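Local coordinates for ABC transporter periplasmic peptide-binding protein (Pseudoalteromonas, PDB 4QFL) that binds dipeptides in the periplasm, here Ala-Phe, and probably delivers them to an ABC transporter for uptake, at residues A[433-436]-A[441-444]; A[178-183]-A[435-440]; A[361-366]-A[403-408]; A[311-316]-A[372-377]. All blocks are in the same frame, centred on the assembly; numbering follows the deposited sequence.

Contact 1 (A[433-436]-A[441-444]); sequences WAAD and DNFF. With ALA (alanine), chain C.
Trp433 points the edge of its indole at the face of the Phe443 ring, a T-shaped pair with the five-membered ring and the phenyl 5.8 Å apart between centroids and their planes at 72°. With CG anti to the backbone N (chi1 -171°), the indole sits beside 441-444, Trp433 NE1 lying 3.0 Å from the backbone O of Asn442 and the Asn442 amide at the indole edge. Over one indole face sits the amino N of the bound alanine, 3.1 Å from Trp433 CZ2. A glycine in place of this tryptophan would probably strip that N of its aromatic cover and leave Phe443 without the edge it faces. Ala434 serves the ligand through its backbone: its N donates to the ligand O (2.8 Å, N-H...O angle 162°), and its O accepts from the ligand N. Ala435 rests CB against Phe443 CE2 at 3.7 Å. Asp436 completes the grip, its OD1 taking a further hydrogen bond from the ligand N at 2.8 Å, an acceptor likely to suit a protonated amino group. Together these groups form, with Thr48 and Gly50, the alanine subsite of the dipeptide pocket in this family 5 solute-binding protein.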
loop_
_atom_site.group_PDB
_atom_site.type_symbol
_atom_site.label_atom_id
_atom_site.label_comp_id
_atom_site.label_asym_id
_atom_site.label_seq_id
_atom_site.Cartn_x
_atom_site.Cartn_y
_atom_site.Cartn_z
ATOM N N TRP A 433 3.380 -4.192 -5.156
ATOM C CA TRP A 433 3.274 -3.013 -4.330
ATOM C C TRP A 433 2.682 -1.885 -5.143
ATOM O O TRP A 433 3.117 -1.618 -6.261
ATOM C CB TRP A 433 4.662 -2.621 -3.845
ATOM C CG TRP A 433 4.713 -1.546 -2.802
ATOM C CD1 TRP A 433 5.236 -0.288 -2.949
ATOM C CD2 TRP A 433 4.260 -1.631 -1.440
ATOM N NE1 TRP A 433 5.130 0.407 -1.769
ATOM C CE2 TRP A 433 4.534 -0.392 -0.829
ATOM C CE3 TRP A 433 3.651 -2.633 -0.679
ATOM C CZ2 TRP A 433 4.217 -0.131 0.505
ATOM C CZ3 TRP A 433 3.331 -2.363 0.654
ATOM C CH2 TRP A 433 3.609 -1.132 1.223
ATOM N N ALA A 434 1.668 -1.241 -4.583
ATOM C CA ALA A 434 1.189 0.018 -5.117
ATOM C C ALA A 434 1.793 1.181 -4.308
ATOM O O ALA A 434 1.505 1.357 -3.127
ATOM C CB ALA A 434 -0.327 0.054 -5.101
ATOM N N ALA A 435 2.652 1.961 -4.944
ATOM C CA ALA A 435 3.413 2.979 -4.237
ATOM C C ALA A 435 2.552 3.961 -3.443
ATOM O O ALA A 435 1.491 4.389 -3.904
ATOM C CB ALA A 435 4.322 3.722 -5.206
ATOM N N ASP A 436 3.025 4.314 -2.249
ATOM C CA ASP A 436 2.325 5.266 -1.387
ATOM C C ASP A 436 2.782 6.699 -1.661
ATOM O O ASP A 436 2.057 7.657 -1.400
ATOM C CB ASP A 436 2.557 4.929 0.092
ATOM C CG ASP A 436 2.414 3.438 0.396
ATOM O OD1 ASP A 436 1.280 2.905 0.315
ATOM O OD2 ASP A 436 3.435 2.802 0.739
ATOM N N ASP A 441 12.343 5.353 -2.360
ATOM C CA ASP A 441 12.589 4.517 -1.199
ATOM C C ASP A 441 11.361 3.676 -0.876
ATOM O O ASP A 441 11.462 2.628 -0.234
ATOM C CB ASP A 441 12.951 5.358 0.019
ATOM C CG ASP A 441 13.027 4.527 1.274
ATOM O OD1 ASP A 441 14.053 3.837 1.444
ATOM O OD2 ASP A 441 12.058 4.541 2.070
ATOM N N ASN A 442 10.199 4.151 -1.314
ATOM C CA ASN A 442 8.933 3.470 -1.035
ATOM C C ASN A 442 8.809 2.104 -1.732
ATOM O O ASN A 442 8.004 1.260 -1.330
ATOM C CB ASN A 442 7.741 4.387 -1.365
ATOM C CG ASN A 442 6.405 3.822 -0.875
ATOM O OD1 ASN A 442 6.119 3.800 0.325
ATOM N ND2 ASN A 442 5.582 3.384 -1.805
ATOM N N PHE A 443 9.629 1.874 -2.756
ATOM C CA PHE A 443 9.663 0.578 -3.431
ATOM C C PHE A 443 10.702 -0.348 -2.809
ATOM O O PHE A 443 10.826 -1.499 -3.214
ATOM C CB PHE A 443 9.986 0.744 -4.921
ATOM C CG PHE A 443 8.789 1.053 -5.773
ATOM C CD1 PHE A 443 7.947 0.032 -6.203
ATOM C CD2 PHE A 443 8.499 2.357 -6.140
ATOM C CE1 PHE A 443 6.836 0.298 -6.981
ATOM C CE2 PHE A 443 7.399 2.634 -6.917
ATOM C CZ PHE A 443 6.561 1.604 -7.340
ATOM N N PHE A 444 11.451 0.155 -1.835
ATOM C CA PHE A 444 12.575 -0.602 -1.303
ATOM C C PHE A 444 12.436 -0.871 0.174
ATOM O O PHE A 444 12.308 -2.015 0.593
ATOM C CB PHE A 444 13.880 0.128 -1.589
ATOM C CG PHE A 444 14.211 0.208 -3.052
ATOM C CD1 PHE A 444 14.677 -0.914 -3.736
ATOM C CD2 PHE A 444 14.049 1.386 -3.744
ATOM C CE1 PHE A 444 14.991 -0.848 -5.085
ATOM C CE2 PHE A 444 14.360 1.465 -5.094
ATOM C CZ PHE A 444 14.829 0.348 -5.766
HETATM N N ALA C . 1.365 0.223 -0.584
HETATM C CA ALA C . 0.307 -0.628 -0.049
HETATM C C ALA C . 0.092 -1.851 -0.939
HETATM O O ALA C . 0.317 -1.791 -2.148
HETATM C CB ALA C . -0.994 0.165 0.101
#

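Contact 2 (A[178-183]-A[435-440]); sequences MATDFA and ADTPDP. With ALA (alanine), chain C.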
loop_
_atom_site.group_PDB
_atom_site.type_symbol
_atom_site.label_atom_id
_atom_site.label_comp_id
_atom_site.label_asym_id
_atom_site.label_seq_id
_atom_site.Cartn_x
_atom_site.Cartn_y
_atom_site.Cartn_z
ATOM N N MET A 178 5.767 10.784 6.197
ATOM C CA MET A 178 4.749 11.513 6.955
ATOM C C MET A 178 3.557 11.949 6.090
ATOM O O MET A 178 2.529 12.396 6.610
ATOM C CB MET A 178 5.351 12.727 7.683
ATOM C CG MET A 178 6.413 12.379 8.716
ATOM S SD MET A 178 5.758 11.375 10.054
ATOM C CE MET A 178 4.585 12.526 10.768
ATOM N N ALA A 179 3.695 11.811 4.776
ATOM C CA ALA A 179 2.609 12.163 3.874
ATOM C C ALA A 179 1.893 10.926 3.347
ATOM O O ALA A 179 1.084 11.021 2.433
ATOM C CB ALA A 179 3.124 13.008 2.721
ATOM N N THR A 180 2.189 9.759 3.910
ATOM C CA THR A 180 1.519 8.539 3.464
ATOM C C THR A 180 0.150 8.433 4.115
ATOM O O THR A 180 -0.126 9.109 5.110
ATOM C CB THR A 180 2.343 7.266 3.757
ATOM O OG1 THR A 180 2.517 7.118 5.172
ATOM C CG2 THR A 180 3.701 7.337 3.077
ATOM N N ASP A 181 -0.704 7.595 3.537
ATOM C CA ASP A 181 -2.039 7.350 4.071
ATOM C C ASP A 181 -2.031 6.722 5.465
ATOM O O ASP A 181 -3.066 6.664 6.132
ATOM C CB ASP A 181 -2.817 6.430 3.129
ATOM C CG ASP A 181 -3.029 7.035 1.759
ATOM O OD1 ASP A 181 -3.587 8.149 1.675
ATOM O OD2 ASP A 181 -2.629 6.395 0.769
ATOM N N PHE A 182 -0.875 6.226 5.891
ATOM C CA PHE A 182 -0.747 5.596 7.202
ATOM C C PHE A 182 -0.523 6.648 8.291
ATOM O O PHE A 182 -0.739 6.380 9.481
ATOM C CB PHE A 182 0.404 4.587 7.191
ATOM C CG PHE A 182 0.431 3.720 5.959
ATOM C CD1 PHE A 182 -0.554 2.767 5.747
ATOM C CD2 PHE A 182 1.424 3.872 5.003
ATOM C CE1 PHE A 182 -0.540 1.991 4.616
ATOM C CE2 PHE A 182 1.438 3.085 3.869
ATOM C CZ PHE A 182 0.464 2.151 3.681
ATOM N N ALA A 183 -0.106 7.845 7.874
ATOM C CA ALA A 183 0.325 8.885 8.803
ATOM C C ALA A 183 -0.796 9.834 9.222
ATOM O O ALA A 183 -0.585 11.045 9.348
ATOM C CB ALA A 183 1.471 9.669 8.186
ATOM N N ALA A 435 2.652 1.961 -4.944
ATOM C CA ALA A 435 3.413 2.979 -4.237
ATOM C C ALA A 435 2.552 3.961 -3.443
ATOM O O ALA A 435 1.491 4.389 -3.904
ATOM C CB ALA A 435 4.322 3.722 -5.206
ATOM N N ASP A 436 3.025 4.314 -2.249
ATOM C CA ASP A 436 2.325 5.266 -1.387
ATOM C C ASP A 436 2.782 6.699 -1.661
ATOM O O ASP A 436 2.057 7.657 -1.400
ATOM C CB ASP A 436 2.557 4.929 0.092
ATOM C CG ASP A 436 2.414 3.438 0.396
ATOM O OD1 ASP A 436 1.280 2.905 0.315
ATOM O OD2 ASP A 436 3.435 2.802 0.739
ATOM N N THR A 437 3.990 6.840 -2.187
ATOM C CA THR A 437 4.545 8.149 -2.519
ATOM C C THR A 437 5.389 8.003 -3.779
ATOM O O THR A 437 5.648 6.883 -4.224
ATOM C CB THR A 437 5.448 8.681 -1.388
ATOM O OG1 THR A 437 6.695 7.984 -1.416
ATOM C CG2 THR A 437 4.795 8.481 -0.028
ATOM N N PRO A 438 5.806 9.127 -4.372
ATOM C CA PRO A 438 6.726 9.088 -5.512
ATOM C C PRO A 438 8.211 9.107 -5.076
ATOM O O PRO A 438 9.120 9.249 -5.906
ATOM C CB PRO A 438 6.351 10.347 -6.282
ATOM C CG PRO A 438 5.962 11.292 -5.226
ATOM C CD PRO A 438 5.313 10.492 -4.128
ATOM N N ASP A 439 8.459 8.953 -3.779
ATOM C CA ASP A 439 9.825 8.759 -3.314
ATOM C C ASP A 439 10.222 7.301 -3.515
ATOM O O ASP A 439 9.600 6.406 -2.953
ATOM C CB ASP A 439 9.992 9.165 -1.849
ATOM C CG ASP A 439 11.443 9.226 -1.441
ATOM O OD1 ASP A 439 12.071 8.163 -1.378
ATOM O OD2 ASP A 439 11.969 10.330 -1.210
ATOM N N PRO A 440 11.270 7.060 -4.322
ATOM C CA PRO A 440 11.736 5.713 -4.699
ATOM C C PRO A 440 12.017 4.790 -3.509
ATOM O O PRO A 440 11.943 3.572 -3.638
ATOM C CB PRO A 440 13.035 5.990 -5.474
ATOM C CG PRO A 440 12.868 7.373 -5.996
ATOM C CD PRO A 440 12.103 8.112 -4.930
HETATM N N ALA C . 1.365 0.223 -0.584
HETATM C CA ALA C . 0.307 -0.628 -0.049
HETATM C C ALA C . 0.092 -1.851 -0.939
HETATM O O ALA C . 0.317 -1.791 -2.148
HETATM C CB ALA C . -0.994 0.165 0.101
HETATM O O HOH W 1 1.349 10.576 -0.251
HETATM O O HOH W 2 -0.194 7.069 0.733
HETATM O O HOH W 3 -1.027 4.112 -0.216
#
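Matching torsions bring two threonine methyls together: in Thr180 (chi1 63°) and Thr437 (chi1 75°) OG1 sits between the backbone N and the carbonyl carbon, leaving each CG2 pointed at the other segment. Thr180 CG2 lies 3.5 Å from Thr437 CG2, closer than two methyls normally come. Two local motifs shape the interface, a type I beta turn from Thr180 to Ala183 and an ST turn in which Thr437 OG1 accepts from the N of Asp439 at 3.1 Å. Thr180 OG1 is occupied elsewhere, bonded to the backbone O of Asn177. Further along the turn, Phe182 presents its ring to the Asp436 carboxylate, with CE2 3.6 Å from Asp436 CG and the two planes 78° apart. OD2 of Asp436 lies at the edge of this ring, in its plane, and Phe182 itself is stacked on Tyr142. The bound alanine also comes up to the ring edge with its CB, so the turn borders the ligand too. A leucine at Asp436 would probably leave the ligand N short of one acceptor and take from the water beside Asp181 its carboxylate partner at this end. Waters bridge the two segments as well: one donates to Ala179 O at 2.7 Å and to Asp436 O at 3.2 Å, while another lies 2.7 Å from Asp436 OD1 and also near Asp181 OD2, with more acceptors within reach than it has protons.

Contact 3 (A[361-366]-A[403-408]); sequences KLLTEA and IGVNVN
Leu363 lays one methyl, CD1, against the ends of two aliphatic side chains, touching Val405 CG2 at 3.4 Å and Ile403 CD1 at 3.7 Å. The first distance is shorter than ordinary van der Waals contact between carbons, so the fit at Val405 is tight. Both partners lie crosswise to the leucine, at about a right angle, and the whole contact across the segments is carried by these methyls, with no hydrogen bond between them. In Ile403 a chi1 of 60° leads the CG1 branch out to the leucine, where its CD1 makes the touch. The chain leaves a helix on both sides of the contact, the closest pair of CA atoms, those of Leu363 and Ile403, lying 8.2 Å apart. On one side Thr364 is the first residue to leave helical geometry; on the other Gly404, with a phi of 93°, closes a Schellman motif that turns the chain from its helix toward strand 406-410. Away from the apolar seam, Lys361 NZ forms a salt bridge with Glu365 OE1 at 2.8 Å, tying the last helical turn to the segment beyond it. Around the buried methyls the packing continues: Leu363 also touches Ala312 of helix 307-314 and Phe372, while Val405 meets Leu313 of that helix, Met374 of strand 373-378 and Leu400 of helix 389-401.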
loop_
_atom_site.group_PDB
_atom_site.type_symbol
_atom_site.label_atom_id
_atom_site.label_comp_id
_atom_site.label_asym_id
_atom_site.label_seq_id
_atom_site.Cartn_x
_atom_site.Cartn_y
_atom_site.Cartn_z
ATOM N N LYS A 361 18.034 -26.414 -18.646
ATOM C CA LYS A 361 19.483 -26.523 -18.574
ATOM C C LYS A 361 20.030 -26.057 -17.222
ATOM O O LYS A 361 21.145 -26.399 -16.847
ATOM C CB LYS A 361 20.122 -25.720 -19.714
ATOM C CG LYS A 361 21.430 -26.301 -20.259
ATOM C CD LYS A 361 22.591 -26.097 -19.294
ATOM C CE LYS A 361 23.769 -27.006 -19.613
ATOM N NZ LYS A 361 24.810 -26.912 -18.545
ATOM N N LEU A 362 19.246 -25.279 -16.487
ATOM C CA LEU A 362 19.720 -24.709 -15.238
ATOM C C LEU A 362 19.252 -25.505 -14.043
ATOM O O LEU A 362 19.980 -25.654 -13.061
ATOM C CB LEU A 362 19.241 -23.272 -15.105
ATOM C CG LEU A 362 20.043 -22.311 -15.966
ATOM C CD1 LEU A 362 19.537 -20.902 -15.772
ATOM C CD2 LEU A 362 21.517 -22.425 -15.603
ATOM N N LEU A 363 18.022 -25.991 -14.117
ATOM C CA LEU A 363 17.483 -26.792 -13.036
ATOM C C LEU A 363 18.372 -28.001 -12.846
ATOM O O LEU A 363 18.814 -28.288 -11.739
ATOM C CB LEU A 363 16.047 -27.210 -13.328
ATOM C CG LEU A 363 15.049 -26.175 -12.820
ATOM C CD1 LEU A 363 13.663 -26.762 -12.789
ATOM C CD2 LEU A 363 15.453 -25.723 -11.434
ATOM N N THR A 364 18.637 -28.702 -13.939
ATOM C CA THR A 364 19.648 -29.749 -13.942
ATOM C C THR A 364 20.997 -29.041 -13.968
ATOM O O THR A 364 21.326 -28.393 -14.956
ATOM C CB THR A 364 19.511 -30.634 -15.189
ATOM O OG1 THR A 364 19.992 -29.926 -16.332
ATOM C CG2 THR A 364 18.062 -30.975 -15.438
ATOM N N GLU A 365 21.762 -29.162 -12.887
ATOM C CA GLU A 365 22.946 -28.333 -12.650
ATOM C C GLU A 365 22.611 -27.472 -11.451
ATOM O O GLU A 365 23.280 -26.486 -11.131
ATOM C CB GLU A 365 23.256 -27.451 -13.854
ATOM C CG GLU A 365 24.392 -26.482 -13.659
ATOM C CD GLU A 365 24.448 -25.462 -14.774
ATOM O OE1 GLU A 365 24.420 -25.878 -15.956
ATOM O OE2 GLU A 365 24.502 -24.248 -14.471
ATOM N N ALA A 366 21.529 -27.864 -10.802
ATOM C CA ALA A 366 21.073 -27.223 -9.592
ATOM C C ALA A 366 20.800 -28.234 -8.478
ATOM O O ALA A 366 20.757 -27.846 -7.313
ATOM C CB ALA A 366 19.827 -26.379 -9.870
ATOM N N ILE A 403 9.344 -27.605 -17.982
ATOM C CA ILE A 403 10.699 -27.905 -17.567
ATOM C C ILE A 403 10.652 -28.886 -16.411
ATOM O O ILE A 403 11.683 -29.217 -15.831
ATOM C CB ILE A 403 11.455 -26.659 -17.122
ATOM C CG1 ILE A 403 10.741 -25.997 -15.943
ATOM C CG2 ILE A 403 11.596 -25.701 -18.274
ATOM C CD1 ILE A 403 11.575 -24.936 -15.267
ATOM N N GLY A 404 9.448 -29.330 -16.063
ATOM C CA GLY A 404 9.285 -30.367 -15.065
ATOM C C GLY A 404 9.073 -29.890 -13.643
ATOM O O GLY A 404 9.266 -30.656 -12.688
ATOM N N VAL A 405 8.675 -28.630 -13.487
ATOM C CA VAL A 405 8.301 -28.132 -12.167
ATOM C C VAL A 405 6.788 -28.182 -11.967
ATOM O O VAL A 405 6.023 -27.561 -12.712
ATOM C CB VAL A 405 8.833 -26.720 -11.897
ATOM C CG1 VAL A 405 8.495 -26.297 -10.464
ATOM C CG2 VAL A 405 10.329 -26.679 -12.124
ATOM N N ASN A 406 6.380 -28.936 -10.953
ATOM C CA ASN A 406 4.985 -29.232 -10.672
ATOM C C ASN A 406 4.425 -28.205 -9.707
ATOM O O ASN A 406 4.651 -28.274 -8.502
ATOM C CB ASN A 406 4.864 -30.663 -10.111
ATOM C CG ASN A 406 3.488 -30.972 -9.526
ATOM O OD1 ASN A 406 2.448 -30.623 -10.097
ATOM N ND2 ASN A 406 3.480 -31.641 -8.375
ATOM N N VAL A 407 3.710 -27.232 -10.254
ATOM C CA VAL A 407 3.164 -26.153 -9.446
ATOM C C VAL A 407 1.790 -26.498 -8.891
ATOM O O VAL A 407 0.910 -26.969 -9.614
ATOM C CB VAL A 407 3.043 -24.843 -10.257
ATOM C CG1 VAL A 407 2.327 -23.792 -9.439
ATOM C CG2 VAL A 407 4.407 -24.349 -10.688
ATOM N N ASN A 408 1.604 -26.258 -7.601
ATOM C CA ASN A 408 0.269 -26.248 -7.045
ATOM C C ASN A 408 -0.062 -24.810 -6.660
ATOM O O ASN A 408 0.797 -24.080 -6.171
ATOM C CB ASN A 408 0.177 -27.176 -5.844
ATOM C CG ASN A 408 0.959 -26.662 -4.657
ATOM O OD1 ASN A 408 2.184 -26.560 -4.702
ATOM N ND2 ASN A 408 0.254 -26.341 -3.582
#

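Contact 4 (A[311-316]-A[372-377]); sequences QALVHA and FDMSIW
Leu313 sends CD2 into the angle between two side chains of the facing segment, 3.7 Å from Met374 SD and 3.8 Å from Phe372 CZ. Leucine and methionine reach toward each other tip to tip, and Leu313 CD1 is a little farther from Met374 SD, at 4.1 Å. The Phe372 ring comes from the opposite direction to the leucine, meeting CD2 obliquely with its CZ end. In Met374 a chi1 of 66°, followed by an extended chi2 of 179°, carries SD to the leucine. No hydrogen bond joins the segments; about 114 Å² of surface is buried, so the contact is a small apolar one. In the next shell, Phe372 makes an edge-to-face pair with Tyr368. Met374 is backed by Val407 and Ser428 from the strands flanking its own, and its backbone is hydrogen-bonded to Asn406 and Asn408. Strand 373-378 runs parallel to both 406-410 and 428-434, and helix 307-314 lies against it through Leu313: a helix packed on parallel strands, consistent with an alpha/beta lobe of a periplasmic binding protein.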
loop_
_atom_site.group_PDB
_atom_site.type_symbol
_atom_site.label_atom_id
_atom_site.label_comp_id
_atom_site.label_asym_id
_atom_site.label_seq_id
_atom_site.Cartn_x
_atom_site.Cartn_y
_atom_site.Cartn_z
ATOM N N GLN A 311 17.019 -18.469 -10.603
ATOM C CA GLN A 311 17.316 -18.126 -11.990
ATOM C C GLN A 311 16.674 -19.122 -12.961
ATOM O O GLN A 311 16.058 -18.731 -13.952
ATOM C CB GLN A 311 18.826 -18.070 -12.201
ATOM C CG GLN A 311 19.515 -17.087 -11.281
ATOM C CD GLN A 311 21.025 -17.221 -11.287
ATOM O OE1 GLN A 311 21.726 -16.412 -10.681
ATOM N NE2 GLN A 311 21.535 -18.242 -11.971
ATOM N N ALA A 312 16.810 -20.412 -12.670
ATOM C CA ALA A 312 16.194 -21.439 -13.499
ATOM C C ALA A 312 14.675 -21.247 -13.657
ATOM O O ALA A 312 14.153 -21.343 -14.764
ATOM C CB ALA A 312 16.517 -22.825 -12.956
ATOM N N LEU A 313 13.969 -20.963 -12.569
ATOM C CA LEU A 313 12.513 -20.858 -12.615
ATOM C C LEU A 313 12.016 -19.665 -13.443
ATOM O O LEU A 313 11.038 -19.767 -14.187
ATOM C CB LEU A 313 11.940 -20.755 -11.201
ATOM C CG LEU A 313 11.979 -21.969 -10.272
ATOM C CD1 LEU A 313 11.786 -21.530 -8.830
ATOM C CD2 LEU A 313 10.929 -22.996 -10.660
ATOM N N VAL A 314 12.681 -18.531 -13.281
ATOM C CA VAL A 314 12.307 -17.309 -13.981
ATOM C C VAL A 314 12.362 -17.463 -15.503
ATOM O O VAL A 314 11.485 -16.957 -16.209
ATOM C CB VAL A 314 13.199 -16.124 -13.557
ATOM C CG1 VAL A 314 13.024 -14.966 -14.510
ATOM C CG2 VAL A 314 12.878 -15.697 -12.127
ATOM N N HIS A 315 13.388 -18.154 -16.005
ATOM C CA HIS A 315 13.578 -18.313 -17.451
ATOM C C HIS A 315 12.474 -19.147 -18.111
ATOM O O HIS A 315 12.339 -19.156 -19.333
ATOM C CB HIS A 315 14.955 -18.917 -17.762
ATOM C CG HIS A 315 16.089 -17.939 -17.667
ATOM N ND1 HIS A 315 16.115 -16.754 -18.371
ATOM C CD2 HIS A 315 17.248 -17.981 -16.966
ATOM C CE1 HIS A 315 17.232 -16.104 -18.100
ATOM N NE2 HIS A 315 17.938 -16.827 -17.250
ATOM N N ALA A 316 11.684 -19.837 -17.299
ATOM C CA ALA A 316 10.638 -20.710 -17.809
ATOM C C ALA A 316 9.342 -19.953 -18.077
ATOM O O ALA A 316 8.384 -20.518 -18.609
ATOM C CB ALA A 316 10.389 -21.828 -16.829
ATOM N N PHE A 372 11.148 -30.572 -9.425
ATOM C CA PHE A 372 10.558 -30.627 -8.095
ATOM C C PHE A 372 9.135 -30.103 -8.105
ATOM O O PHE A 372 8.623 -29.694 -9.141
ATOM C CB PHE A 372 11.394 -29.801 -7.110
ATOM C CG PHE A 372 11.727 -28.425 -7.611
ATOM C CD1 PHE A 372 10.822 -27.383 -7.474
ATOM C CD2 PHE A 372 12.943 -28.174 -8.231
ATOM C CE1 PHE A 372 11.124 -26.119 -7.942
ATOM C CE2 PHE A 372 13.253 -26.910 -8.702
ATOM C CZ PHE A 372 12.342 -25.879 -8.557
ATOM N N ASP A 373 8.510 -30.123 -6.933
ATOM C CA ASP A 373 7.208 -29.508 -6.716
ATOM C C ASP A 373 7.364 -28.146 -6.031
ATOM O O ASP A 373 8.290 -27.934 -5.251
ATOM C CB ASP A 373 6.343 -30.405 -5.833
ATOM C CG ASP A 373 5.861 -31.649 -6.553
ATOM O OD1 ASP A 373 6.362 -31.937 -7.661
ATOM O OD2 ASP A 373 4.974 -32.334 -6.003
ATOM N N MET A 374 6.450 -27.224 -6.314
ATOM C CA MET A 374 6.425 -25.970 -5.582
ATOM C C MET A 374 5.024 -25.393 -5.563
ATOM O O MET A 374 4.179 -25.748 -6.392
ATOM C CB MET A 374 7.373 -24.954 -6.213
ATOM C CG MET A 374 6.971 -24.511 -7.610
ATOM S SD MET A 374 8.121 -23.298 -8.265
ATOM C CE MET A 374 7.957 -21.983 -7.051
ATOM N N SER A 375 4.783 -24.496 -4.611
ATOM C CA SER A 375 3.552 -23.732 -4.593
ATOM C C SER A 375 3.795 -22.347 -5.195
ATOM O O SER A 375 4.901 -21.793 -5.129
ATOM C CB SER A 375 2.960 -23.632 -3.179
ATOM O OG SER A 375 3.839 -22.985 -2.260
ATOM N N ILE A 376 2.756 -21.829 -5.831
ATOM C CA ILE A 376 2.682 -20.425 -6.162
ATOM C C ILE A 376 1.428 -19.908 -5.510
ATOM O O ILE A 376 0.326 -20.349 -5.817
ATOM C CB ILE A 376 2.579 -20.187 -7.661
ATOM C CG1 ILE A 376 3.858 -20.643 -8.358
ATOM C CG2 ILE A 376 2.301 -18.709 -7.945
ATOM C CD1 ILE A 376 3.843 -20.390 -9.855
ATOM N N TRP A 377 1.600 -18.981 -4.586
ATOM C CA TRP A 377 0.477 -18.360 -3.938
ATOM C C TRP A 377 -0.075 -17.233 -4.802
ATOM O O TRP A 377 0.683 -16.394 -5.281
ATOM C CB TRP A 377 0.918 -17.856 -2.575
ATOM C CG TRP A 377 1.046 -18.972 -1.596
ATOM C CD1 TRP A 377 1.767 -20.122 -1.743
ATOM C CD2 TRP A 377 0.436 -19.042 -0.307
ATOM N NE1 TRP A 377 1.638 -20.911 -0.620
ATOM C CE2 TRP A 377 0.824 -20.267 0.273
ATOM C CE3 TRP A 377 -0.396 -18.181 0.415
ATOM C CZ2 TRP A 377 0.406 -20.648 1.540
ATOM C CZ3 TRP A 377 -0.812 -18.564 1.657
ATOM C CH2 TRP A 377 -0.411 -19.787 2.214
#

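Contacts 1 and 2 form one unit at the ligand: their centres are 8 Å apart, they share Ala435 and Asp436, and both touch the bound alanine. Contact 1 closes a short loop, with four residues between its segments, whereas contact 2 joins residues 252 apart in sequence and encloses contacts 3 and 4. These two make a second unit, centres 7 Å apart, meeting where Leu363 CD2 packs on Ala312 CB at 3.4 Å and where strands 406-410 and 373-378 run side by side. The pairs do not touch: contact 4 is about 12 Å from contact 1 and contact 3 about 20 Å, between nearest atoms. Strand 428-434 bridges the distance, neighbouring 373-378 and ending at the pocket.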